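Local coordinates for Rx protein (Solanum tuberosum, PDB 4M70) that probably acts as an NB-LRR disease-resistance protein that sets off defence responses against pathogens, represented here by its N-terminal coiled-coil domain, at residues Ser20-Thr24 with Ser77-Phe81; Lys34-Leu38 with Leu104-Asp108. All coordinates share one frame; numbering follows the deposited sequence.

Contact 1: residues Ser20-Thr24 with Ser77-Phe81; sequences SMELT and SRNVF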
loop_
_atom_site.group_PDB
_atom_site.type_symbol
_atom_site.label_atom_id
_atom_site.label_comp_id
_atom_site.label_asym_id
_atom_site.label_seq_id
_atom_site.Cartn_x
_atom_site.Cartn_y
_atom_site.Cartn_z
ATOM N N SER A 20 2.548 2.495 -12.083
ATOM C CA SER A 20 3.833 2.791 -11.468
ATOM C C SER A 20 4.888 1.788 -11.922
ATOM O O SER A 20 6.030 2.162 -12.144
ATOM C CB SER A 20 3.726 2.790 -9.942
ATOM O OG SER A 20 4.970 3.116 -9.337
ATOM N N MET A 21 4.504 0.520 -12.053
ATOM C CA MET A 21 5.435 -0.513 -12.513
ATOM C C MET A 21 5.898 -0.233 -13.932
ATOM O O MET A 21 7.086 -0.324 -14.241
ATOM C CB MET A 21 4.811 -1.913 -12.440
ATOM C CG MET A 21 4.681 -2.474 -11.035
ATOM S SD MET A 21 3.769 -4.035 -10.944
ATOM C CE MET A 21 4.798 -5.109 -11.956
ATOM N N GLU A 22 4.944 0.115 -14.792
ATOM C CA GLU A 22 5.247 0.445 -16.177
ATOM C C GLU A 22 6.200 1.627 -16.266
ATOM O O GLU A 22 7.118 1.633 -17.089
ATOM C CB GLU A 22 3.966 0.759 -16.948
ATOM C CG GLU A 22 3.068 -0.441 -17.191
ATOM C CD GLU A 22 1.848 -0.091 -18.023
ATOM O OE1 GLU A 22 1.837 0.997 -18.642
ATOM O OE2 GLU A 22 0.895 -0.899 -18.048
ATOM N N LEU A 23 5.987 2.630 -15.419
ATOM C CA LEU A 23 6.831 3.819 -15.480
ATOM C C LEU A 23 8.209 3.635 -14.844
ATOM O O LEU A 23 9.222 4.073 -15.394
ATOM C CB LEU A 23 6.134 5.015 -14.836
ATOM C CG LEU A 23 6.977 6.279 -14.990
ATOM C CD1 LEU A 23 7.168 6.598 -16.475
ATOM C CD2 LEU A 23 6.374 7.460 -14.242
ATOM N N THR A 24 8.238 2.974 -13.694
ATOM C CA THR A 24 9.425 2.923 -12.852
ATOM C C THR A 24 10.209 1.629 -13.027
ATOM O O THR A 24 11.420 1.601 -12.809
ATOM C CB THR A 24 9.050 3.060 -11.357
ATOM O OG1 THR A 24 8.328 1.896 -10.932
ATOM C CG2 THR A 24 8.192 4.300 -11.130
ATOM N N SER A 77 6.088 8.133 -8.060
ATOM C CA SER A 77 6.424 7.654 -9.395
ATOM C C SER A 77 6.797 8.843 -10.278
ATOM O O SER A 77 7.733 8.759 -11.093
ATOM C CB SER A 77 5.268 6.856 -9.996
ATOM O OG SER A 77 4.996 5.699 -9.218
ATOM N N ARG A 78 6.054 9.943 -10.132
ATOM C CA ARG A 78 6.435 11.176 -10.815
ATOM C C ARG A 78 7.838 11.608 -10.388
ATOM O O ARG A 78 8.632 12.063 -11.215
ATOM C CB ARG A 78 5.427 12.301 -10.559
ATOM C CG ARG A 78 4.128 12.178 -11.346
ATOM C CD ARG A 78 3.325 13.477 -11.307
ATOM N NE ARG A 78 2.821 13.798 -9.972
ATOM C CZ ARG A 78 1.666 13.351 -9.483
ATOM N NH1 ARG A 78 0.892 12.558 -10.216
ATOM N NH2 ARG A 78 1.283 13.693 -8.263
ATOM N N ASN A 79 8.152 11.445 -9.105
ATOM C CA ASN A 79 9.497 11.758 -8.623
ATOM C C ASN A 79 10.571 10.851 -9.232
ATOM O O ASN A 79 11.700 11.292 -9.456
ATOM C CB ASN A 79 9.555 11.740 -7.091
ATOM C CG ASN A 79 8.803 12.906 -6.464
ATOM O OD1 ASN A 79 8.525 13.907 -7.123
ATOM N ND2 ASN A 79 8.470 12.779 -5.184
ATOM N N VAL A 80 10.215 9.598 -9.516
ATOM C CA VAL A 80 11.110 8.676 -10.222
ATOM C C VAL A 80 11.354 9.165 -11.649
ATOM O O VAL A 80 12.484 9.135 -12.143
ATOM C CB VAL A 80 10.558 7.221 -10.260
ATOM C CG1 VAL A 80 11.263 6.397 -11.337
ATOM C CG2 VAL A 80 10.703 6.544 -8.905
ATOM N N PHE A 81 10.290 9.614 -12.311
ATOM C CA PHE A 81 10.426 10.134 -13.671
ATOM C C PHE A 81 11.362 11.335 -13.707
ATOM O O PHE A 81 12.153 11.490 -14.636
ATOM C CB PHE A 81 9.059 10.514 -14.247
ATOM C CG PHE A 81 9.119 11.069 -15.646
ATOM C CD1 PHE A 81 9.154 12.441 -15.856
ATOM C CD2 PHE A 81 9.125 10.226 -16.750
ATOM C CE1 PHE A 81 9.205 12.967 -17.141
ATOM C CE2 PHE A 81 9.177 10.746 -18.042
ATOM C CZ PHE A 81 9.217 12.116 -18.233
#
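Ser77 opens the contact by taking a hydrogen bond from the hydroxyl of Ser20, the two OG atoms lying 2.6 Å apart. Its OG stands beside its own backbone N (chi1 -62°), where it also bonds to Val73 O one turn earlier. The two bonds run in series, from Ser20 OG to Ser77 OG to Val73 O, tying one helix to the backbone of the other and giving the buried hydroxyls polar partners. The carbonyl oxygen of Ser77 meets a methyl of Leu23, whose CD2 approaches to 3.7 Å.

One turn on, Val80 meets Thr24 through CG1, and the two side chains cross at about a right angle with Thr24 CG2 3.7 Å from Val80 CG1. This methyl is set by the hydroxyl of the same threonine: with chi1 at 68°, OG1 folds back onto Ser20 O at 2.6 Å. The carbonyl oxygen of Ser20 is thus gripped twice, by Thr24 N and Thr24 OG1 from opposite faces of its plane, while OG1 is also bonded to Cys26 N just past the helix end.

Phe81 closes the exposed margin. Leu23 CD2 lies 4.1 Å from Phe81 CB, and Leu23 CD1 approaches the ring obliquely, near Phe81 CD2.

The two C-terminal turns, of helices 4-24 and 56-81, run nearly parallel, with their axes 9.7 Å apart and 14° between them. Helix 86-119 backs the pair, with Ile96 against both serines and Ala92 against Val80, while Leu28 of the following loop packs on Ser20.

Contact 2: residues Lys34-Leu38 with Leu104-Asp108; sequences KLKSL and LECID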
loop_
_atom_site.group_PDB
_atom_site.type_symbol
_atom_site.label_atom_id
_atom_site.label_comp_id
_atom_site.label_asym_id
_atom_site.label_seq_id
_atom_site.Cartn_x
_atom_site.Cartn_y
_atom_site.Cartn_z
ATOM N N LYS A 34 -1.098 -9.449 -3.614
ATOM C CA LYS A 34 -1.665 -9.422 -2.273
ATOM C C LYS A 34 -2.963 -8.618 -2.247
ATOM O O LYS A 34 -3.949 -9.007 -1.602
ATOM C CB LYS A 34 -0.654 -8.836 -1.287
ATOM C CG LYS A 34 -1.064 -8.912 0.168
ATOM C CD LYS A 34 -0.002 -8.285 1.069
ATOM C CE LYS A 34 1.346 -8.992 0.949
ATOM N NZ LYS A 34 2.392 -8.363 1.814
ATOM N N LEU A 35 -2.972 -7.520 -2.996
ATOM C CA LEU A 35 -4.152 -6.676 -3.106
ATOM C C LEU A 35 -5.307 -7.379 -3.784
ATOM O O LEU A 35 -6.439 -7.337 -3.307
ATOM C CB LEU A 35 -3.824 -5.412 -3.898
ATOM C CG LEU A 35 -3.417 -4.167 -3.126
ATOM C CD1 LEU A 35 -3.188 -3.033 -4.096
ATOM C CD2 LEU A 35 -4.515 -3.808 -2.148
ATOM N N LYS A 36 -4.997 -8.041 -4.894
ATOM C CA LYS A 36 -5.977 -8.798 -5.658
ATOM C C LYS A 36 -6.593 -9.877 -4.782
ATOM O O LYS A 36 -7.808 -10.074 -4.783
ATOM C CB LYS A 36 -5.312 -9.415 -6.889
ATOM C CG LYS A 36 -6.272 -10.044 -7.888
ATOM C CD LYS A 36 -5.538 -10.428 -9.160
ATOM C CE LYS A 36 -6.462 -11.085 -10.166
ATOM N NZ LYS A 36 -5.761 -11.352 -11.457
ATOM N N SER A 37 -5.741 -10.587 -4.051
ATOM C CA SER A 37 -6.200 -11.643 -3.157
ATOM C C SER A 37 -7.119 -11.114 -2.048
ATOM O O SER A 37 -8.179 -11.696 -1.763
ATOM C CB SER A 37 -4.999 -12.364 -2.552
ATOM O OG SER A 37 -5.411 -13.421 -1.706
ATOM N N LEU A 38 -6.735 -9.985 -1.452
ATOM C CA LEU A 38 -7.554 -9.387 -0.404
ATOM C C LEU A 38 -8.898 -8.926 -0.970
ATOM O O LEU A 38 -9.946 -9.044 -0.310
ATOM C CB LEU A 38 -6.808 -8.220 0.250
ATOM C CG LEU A 38 -5.611 -8.595 1.130
ATOM C CD1 LEU A 38 -4.738 -7.384 1.427
ATOM C CD2 LEU A 38 -6.079 -9.249 2.426
ATOM N N LEU A 104 -0.767 -1.938 2.606
ATOM C CA LEU A 104 -1.150 -3.345 2.626
ATOM C C LEU A 104 -1.338 -3.886 4.037
ATOM O O LEU A 104 -2.198 -4.735 4.259
ATOM C CB LEU A 104 -0.156 -4.207 1.846
ATOM C CG LEU A 104 -0.284 -4.017 0.334
ATOM C CD1 LEU A 104 0.330 -5.165 -0.434
ATOM C CD2 LEU A 104 -1.735 -3.845 -0.038
ATOM N N GLU A 105 -0.536 -3.408 4.985
ATOM C CA GLU A 105 -0.734 -3.805 6.375
ATOM C C GLU A 105 -2.094 -3.314 6.872
ATOM O O GLU A 105 -2.863 -4.077 7.484
ATOM C CB GLU A 105 0.404 -3.296 7.264
ATOM C CG GLU A 105 0.333 -3.784 8.705
ATOM C CD GLU A 105 0.619 -5.266 8.843
ATOM O OE1 GLU A 105 1.588 -5.753 8.218
ATOM O OE2 GLU A 105 -0.129 -5.944 9.578
ATOM N N CYS A 106 -2.401 -2.048 6.583
ATOM C CA CYS A 106 -3.694 -1.497 6.986
ATOM C C CYS A 106 -4.887 -2.232 6.366
ATOM O O CYS A 106 -5.827 -2.615 7.071
ATOM C CB CYS A 106 -3.772 -0.006 6.658
ATOM S SG CYS A 106 -2.763 1.026 7.730
ATOM N N ILE A 107 -4.836 -2.439 5.052
ATOM C CA ILE A 107 -5.916 -3.118 4.343
ATOM C C ILE A 107 -6.063 -4.577 4.776
ATOM O O ILE A 107 -7.180 -5.070 4.916
ATOM C CB ILE A 107 -5.741 -3.018 2.808
ATOM C CG1 ILE A 107 -5.853 -1.558 2.361
ATOM C CG2 ILE A 107 -6.790 -3.844 2.080
ATOM C CD1 ILE A 107 -5.662 -1.358 0.871
ATOM N N ASP A 108 -4.943 -5.256 5.008
ATOM C CA ASP A 108 -4.992 -6.633 5.496
ATOM C C ASP A 108 -5.688 -6.692 6.855
ATOM O O ASP A 108 -6.608 -7.500 7.066
ATOM C CB ASP A 108 -3.586 -7.232 5.586
ATOM C CG ASP A 108 -3.584 -8.646 6.144
ATOM O OD1 ASP A 108 -3.976 -9.583 5.416
ATOM O OD2 ASP A 108 -3.180 -8.822 7.312
#
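The carboxylate of Asp108, the flat side-chain group that takes part here, is met at OD1 by a methyl of Leu38, with CD2 3.7 Å away; its other oxygen, OD2, is held in a salt bridge with Lys112. This polar margin borders apolar packing within the four-helix bundle of the coiled-coil domain, where segments 34-38 and 104-108, of helices 29-42 and 86-119, run nearly parallel with their axes 10.9 Å apart. Leu104 sets one methyl against Lys34 and the other against Leu35. On one branch, CD1 is covered by the aliphatic chain of Lys34, which starts out anti to the backbone N and bends at chi3 (-60°), laying CB through CE along the methyl. On the other, Leu104 CD2 meets CG and CD2 of Leu35. That same leucine reaches Ile107 CD1 with its CD2 at 4.1 Å, and also packs on Val10, Leu13 and Ile17 of helix 4-24, joining three helices. Leu38 CD1 adds a contact with Ile107 CG2. Packing is tightest at both methyl branches of Leu104: its CD1 lies 3.5 Å from Lys34 CD, and its CD2 lies 3.5 Å from Leu35 CD2.

Overall arrangement
Between them the two contacts involve all four helices of the domain, each joining a different pair: contact 1 helices 4-24 and 56-81, contact 2 helices 29-42 and 86-119. Their segments alternate along the chain, in the order 20-24, 34-38, 77-81, 104-108, and the connections interlock. The centres are 22 Å apart, on opposite sides of the chain's centre, and the nearest atoms remain about 10 Å from each other. Contact 1 thus lies toward one end of the bundle, where two helices finish, and contact 2 nearer its middle. Each pair is also tied to a helix of the other: Leu35 of contact 2 packs on helix 4-24, and the serines of contact 1 pack on Ile96 of helix 86-119.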